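Local coordinates for hypothetical protein AF1796 (Archaeoglobus fulgidus, PDB 1VIM) that is of unknown function but belongs to the SIS family, PHI subfamily, and probably binds a sugar derivative, perhaps as an isomerase, at residues A[113-126]-A[131-143]. Residues are numbered along the deposited sequence; the frame is centred on the assembly and turned at random.
Sequences KDIGSKLVAVTGKR and AKMADVVMVVKGK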
loop_
_atom_site.group_PDB
_atom_site.type_symbol
_atom_site.label_atom_id
_atom_site.label_comp_id
_atom_site.label_asym_id
_atom_site.label_seq_id
_atom_site.Cartn_x
_atom_site.Cartn_y
_atom_site.Cartn_z
ATOM N N LYS A 113 0.227 13.375 19.908
ATOM C CA LYS A 113 -0.148 14.036 21.156
ATOM C C LYS A 113 0.827 15.169 21.467
ATOM O O LYS A 113 0.411 16.268 21.885
ATOM C CB LYS A 113 -0.186 13.031 22.312
ATOM C CG LYS A 113 -1.408 12.099 22.360
ATOM C CD LYS A 113 -2.762 12.827 22.376
ATOM C CE LYS A 113 -2.987 13.668 23.645
ATOM N NZ LYS A 113 -4.262 14.481 23.613
ATOM N N ASP A 114 2.113 14.956 21.210
ATOM C CA ASP A 114 3.111 16.019 21.435
ATOM C C ASP A 114 2.930 17.217 20.501
ATOM O O ASP A 114 3.135 18.367 20.892
ATOM C CB ASP A 114 4.510 15.465 21.290
ATOM C CG ASP A 114 4.905 14.563 22.444
ATOM O OD1 ASP A 114 4.240 14.565 23.503
ATOM O OD2 ASP A 114 5.874 13.807 22.356
ATOM N N ILE A 115 2.519 16.952 19.259
ATOM C CA ILE A 115 2.140 18.011 18.308
ATOM C C ILE A 115 0.886 18.760 18.772
ATOM O O ILE A 115 0.685 19.947 18.448
ATOM C CB ILE A 115 1.952 17.389 16.901
ATOM C CG1 ILE A 115 3.347 17.006 16.367
ATOM C CG2 ILE A 115 1.165 18.342 15.980
ATOM C CD1 ILE A 115 3.303 16.100 15.145
ATOM N N GLY A 116 0.039 18.053 19.514
ATOM C CA GLY A 116 -1.178 18.604 20.064
ATOM C C GLY A 116 -2.473 18.136 19.424
ATOM O O GLY A 116 -3.539 18.632 19.752
ATOM N N SER A 117 -2.391 17.196 18.487
ATOM C CA SER A 117 -3.586 16.546 17.985
ATOM C C SER A 117 -4.356 15.866 19.102
ATOM O O SER A 117 -3.766 15.398 20.081
ATOM C CB SER A 117 -3.169 15.516 16.923
ATOM O OG SER A 117 -4.258 14.713 16.428
ATOM N N LYS A 118 -5.666 15.758 18.933
ATOM C CA LYS A 118 -6.457 14.907 19.812
ATOM C C LYS A 118 -6.363 13.447 19.345
ATOM O O LYS A 118 -5.964 13.174 18.201
ATOM C CB LYS A 118 -7.912 15.392 19.880
ATOM C CG LYS A 118 -8.008 16.759 20.616
ATOM C CD LYS A 118 -9.413 17.228 20.771
ATOM C CE LYS A 118 -9.434 18.602 21.419
ATOM N NZ LYS A 118 -10.858 18.985 21.683
ATOM N N LEU A 119 -6.745 12.518 20.221
ATOM C CA LEU A 119 -6.601 11.095 19.953
ATOM C C LEU A 119 -7.832 10.344 20.427
ATOM O O LEU A 119 -8.279 10.521 21.571
ATOM C CB LEU A 119 -5.351 10.556 20.665
ATOM C CG LEU A 119 -5.100 9.042 20.654
ATOM C CD1 LEU A 119 -4.823 8.514 19.225
ATOM C CD2 LEU A 119 -3.924 8.663 21.590
ATOM N N VAL A 120 -8.399 9.551 19.526
ATOM C CA VAL A 120 -9.409 8.569 19.856
ATOM C C VAL A 120 -8.755 7.213 19.778
ATOM O O VAL A 120 -8.188 6.855 18.737
ATOM C CB VAL A 120 -10.605 8.600 18.888
ATOM C CG1 VAL A 120 -11.600 7.507 19.226
ATOM C CG2 VAL A 120 -11.255 9.975 18.858
ATOM N N ALA A 121 -8.851 6.441 20.862
ATOM C CA ALA A 121 -8.325 5.079 20.874
ATOM C C ALA A 121 -9.474 4.113 20.721
ATOM O O ALA A 121 -10.381 4.115 21.535
ATOM C CB ALA A 121 -7.538 4.808 22.168
ATOM N N VAL A 122 -9.430 3.284 19.678
ATOM C CA VAL A 122 -10.380 2.187 19.496
ATOM C C VAL A 122 -9.626 0.930 19.905
ATOM O O VAL A 122 -8.732 0.471 19.185
ATOM C CB VAL A 122 -10.894 2.077 18.049
ATOM C CG1 VAL A 122 -11.862 0.913 17.924
ATOM C CG2 VAL A 122 -11.535 3.388 17.600
ATOM N N THR A 123 -9.989 0.400 21.063
ATOM C CA THR A 123 -9.167 -0.606 21.732
ATOM C C THR A 123 -10.008 -1.486 22.633
ATOM O O THR A 123 -11.094 -1.077 23.054
ATOM C CB THR A 123 -8.016 0.102 22.538
ATOM O OG1 THR A 123 -7.173 -0.868 23.189
ATOM C CG2 THR A 123 -8.550 0.996 23.681
ATOM N N GLY A 124 -9.493 -2.677 22.956
ATOM C CA GLY A 124 -10.166 -3.550 23.892
ATOM C C GLY A 124 -9.727 -3.317 25.326
ATOM O O GLY A 124 -10.310 -3.905 26.242
ATOM N N LYS A 125 -8.726 -2.464 25.548
ATOM C CA LYS A 125 -8.121 -2.324 26.875
ATOM C C LYS A 125 -8.142 -0.887 27.343
ATOM O O LYS A 125 -7.346 -0.064 26.879
ATOM C CB LYS A 125 -6.689 -2.877 26.852
ATOM C CG LYS A 125 -6.551 -4.350 26.513
ATOM C CD LYS A 125 -7.203 -5.264 27.550
ATOM C CE LYS A 125 -6.439 -5.251 28.859
ATOM N NZ LYS A 125 -6.943 -6.267 29.836
ATOM N N ARG A 126 -9.057 -0.586 28.272
ATOM C CA ARG A 126 -9.252 0.795 28.750
ATOM C C ARG A 126 -8.038 1.366 29.498
ATOM O O ARG A 126 -7.884 2.581 29.583
ATOM C CB ARG A 126 -10.511 0.887 29.631
ATOM C CG ARG A 126 -11.019 2.289 29.919
ATOM C CD ARG A 126 -12.291 2.322 30.766
ATOM N NE ARG A 126 -13.472 2.018 29.961
ATOM C CZ ARG A 126 -14.201 0.912 30.081
ATOM N NH1 ARG A 126 -13.888 -0.009 30.985
ATOM N NH2 ARG A 126 -15.254 0.725 29.295
ATOM N N ALA A 131 -4.782 3.927 25.331
ATOM C CA ALA A 131 -5.945 4.508 26.009
ATOM C C ALA A 131 -5.546 5.618 26.966
ATOM O O ALA A 131 -6.218 6.649 27.029
ATOM C CB ALA A 131 -6.732 3.438 26.719
ATOM N N LYS A 132 -4.438 5.431 27.690
ATOM C CA LYS A 132 -4.005 6.454 28.646
ATOM C C LYS A 132 -3.670 7.783 28.006
ATOM O O LYS A 132 -3.780 8.819 28.656
ATOM C CB LYS A 132 -2.840 5.959 29.518
ATOM C CG LYS A 132 -3.236 4.830 30.455
ATOM C CD LYS A 132 -2.095 4.436 31.376
ATOM C CE LYS A 132 -1.029 3.661 30.650
ATOM N NZ LYS A 132 0.084 3.291 31.581
ATOM N N MET A 133 -3.272 7.771 26.733
ATOM C CA MET A 133 -2.973 8.984 25.985
ATOM C C MET A 133 -4.198 9.633 25.344
ATOM O O MET A 133 -4.116 10.766 24.871
ATOM C CB MET A 133 -1.992 8.658 24.842
ATOM C CG MET A 133 -0.551 8.517 25.291
ATOM S SD MET A 133 0.563 8.352 23.880
ATOM C CE MET A 133 0.148 6.765 23.355
ATOM N N ALA A 134 -5.320 8.927 25.322
ATOM C CA ALA A 134 -6.418 9.294 24.432
ATOM C C ALA A 134 -7.352 10.298 25.052
ATOM O O ALA A 134 -7.588 10.284 26.259
ATOM C CB ALA A 134 -7.206 8.067 24.062
ATOM N N ASP A 135 -7.899 11.161 24.215
ATOM C CA ASP A 135 -8.969 12.039 24.651
ATOM C C ASP A 135 -10.288 11.312 24.806
ATOM O O ASP A 135 -11.109 11.672 25.682
ATOM C CB ASP A 135 -9.090 13.198 23.662
ATOM C CG ASP A 135 -7.851 14.020 23.637
ATOM O OD1 ASP A 135 -6.955 13.762 22.814
ATOM O OD2 ASP A 135 -7.660 14.969 24.440
ATOM N N VAL A 136 -10.517 10.308 23.957
ATOM C CA VAL A 136 -11.707 9.474 23.993
ATOM C C VAL A 136 -11.221 8.045 23.835
ATOM O O VAL A 136 -10.446 7.731 22.909
ATOM C CB VAL A 136 -12.690 9.805 22.836
ATOM C CG1 VAL A 136 -13.820 8.819 22.788
ATOM C CG2 VAL A 136 -13.231 11.232 22.981
ATOM N N VAL A 137 -11.631 7.196 24.766
ATOM C CA VAL A 137 -11.279 5.781 24.759
ATOM C C VAL A 137 -12.547 5.021 24.393
ATOM O O VAL A 137 -13.482 4.932 25.204
ATOM C CB VAL A 137 -10.750 5.337 26.135
ATOM C CG1 VAL A 137 -10.437 3.845 26.147
ATOM C CG2 VAL A 137 -9.550 6.196 26.535
ATOM N N MET A 138 -12.597 4.525 23.156
ATOM C CA MET A 138 -13.749 3.820 22.653
ATOM C C MET A 138 -13.499 2.330 22.804
ATOM O O MET A 138 -12.734 1.729 22.035
ATOM C CB MET A 138 -14.000 4.251 21.201
ATOM C CG MET A 138 -15.225 3.668 20.552
ATOM S SD MET A 138 -16.772 4.351 21.252
ATOM C CE MET A 138 -17.458 2.903 21.897
ATOM N N VAL A 139 -14.076 1.749 23.857
ATOM C CA VAL A 139 -13.766 0.373 24.199
ATOM C C VAL A 139 -14.605 -0.575 23.382
ATOM O O VAL A 139 -15.833 -0.530 23.399
ATOM C CB VAL A 139 -13.976 0.112 25.691
ATOM C CG1 VAL A 139 -13.635 -1.334 26.009
ATOM C CG2 VAL A 139 -13.099 1.057 26.507
ATOM N N VAL A 140 -13.916 -1.403 22.610
ATOM C CA VAL A 140 -14.525 -2.462 21.830
ATOM C C VAL A 140 -13.742 -3.702 22.185
ATOM O O VAL A 140 -12.580 -3.817 21.826
ATOM C CB VAL A 140 -14.438 -2.172 20.296
ATOM C CG1 VAL A 140 -15.065 -3.276 19.520
ATOM C CG2 VAL A 140 -15.134 -0.812 19.965
ATOM N N LYS A 141 -14.354 -4.602 22.945
ATOM C CA LYS A 141 -13.641 -5.806 23.436
ATOM C C LYS A 141 -13.408 -6.837 22.364
ATOM O O LYS A 141 -14.248 -7.020 21.485
ATOM C CB LYS A 141 -14.474 -6.524 24.503
ATOM C CG LYS A 141 -14.936 -5.671 25.638
ATOM C CD LYS A 141 -13.748 -5.145 26.431
ATOM C CE LYS A 141 -13.130 -6.217 27.304
ATOM N NZ LYS A 141 -11.697 -5.927 27.637
ATOM N N GLY A 142 -12.301 -7.566 22.473
ATOM C CA GLY A 142 -12.136 -8.807 21.746
ATOM C C GLY A 142 -12.670 -9.937 22.607
ATOM O O GLY A 142 -13.685 -10.514 22.298
ATOM N N LYS A 143 -11.963 -10.238 23.688
ATOM C CA LYS A 143 -12.390 -11.266 24.645
ATOM C C LYS A 143 -13.412 -10.713 25.647
ATOM O O LYS A 143 -13.249 -9.597 26.190
ATOM C CB LYS A 143 -11.170 -11.809 25.382
ATOM C CG LYS A 143 -11.507 -12.961 26.347
ATOM C CD LYS A 143 -10.333 -13.289 27.268
ATOM C CE LYS A 143 -10.388 -12.525 28.585
ATOM N NZ LYS A 143 -11.591 -12.754 29.456
#
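Asp135 fastens the start of this parallel strand pair with one carboxylate oxygen: OD1 accepts from Lys113 NZ at 2.9 Å on its syn side, closing a salt bridge, and from the backbone N of Leu119, also at 2.9 Å, on its anti side. The two strands belong to a beta-alpha-beta crossover of the SIS domain's parallel sheet, strand 118-123 leading through the short helix 129-133 into strand 136-139, the last strand at that margin within the chain. Two bends, at chi2 (-55°) and chi3 (-65°), carry the Lys113 chain from the end of helix 103-115 past the carbonyl of Met133 to the carboxylate. Leu119 O in turn takes two donors, Asp135 N at 2.7 Å and Val136 N at a longer 3.3 Å. From there the parallel ladder continues: Ala121 N donates to Val136 O and Ala121 O accepts from Met138 N, then Thr123 N binds Met138 O, and Val140 N approaches Thr123 O from above the carbonyl plane.

On one face of the sheet the end of the short helix and the turn after it cover the strands: Ala121 CB lies 3.8 Å from Ala134 CB in that turn, while Leu119 CD2 packs against Met133 CB, and Met133 also leans on helix 103-115. Thr123 shares this face, its OG1 bonded to the carbonyl O of Ser97 and accepting from Lys125 N in an ST turn. On the other, Val120, Val122, Val136 and Met138 line up, with helix 34-46 covering Val120 and Val136. Past the ST turn, in one of its two modelled conformers, Arg126 lays a guanidinium face against CG2 of Val139. At the far end Lys141 folds back so that NZ reaches Gly124 O at 2.8 Å, nearly in line with the carbonyl.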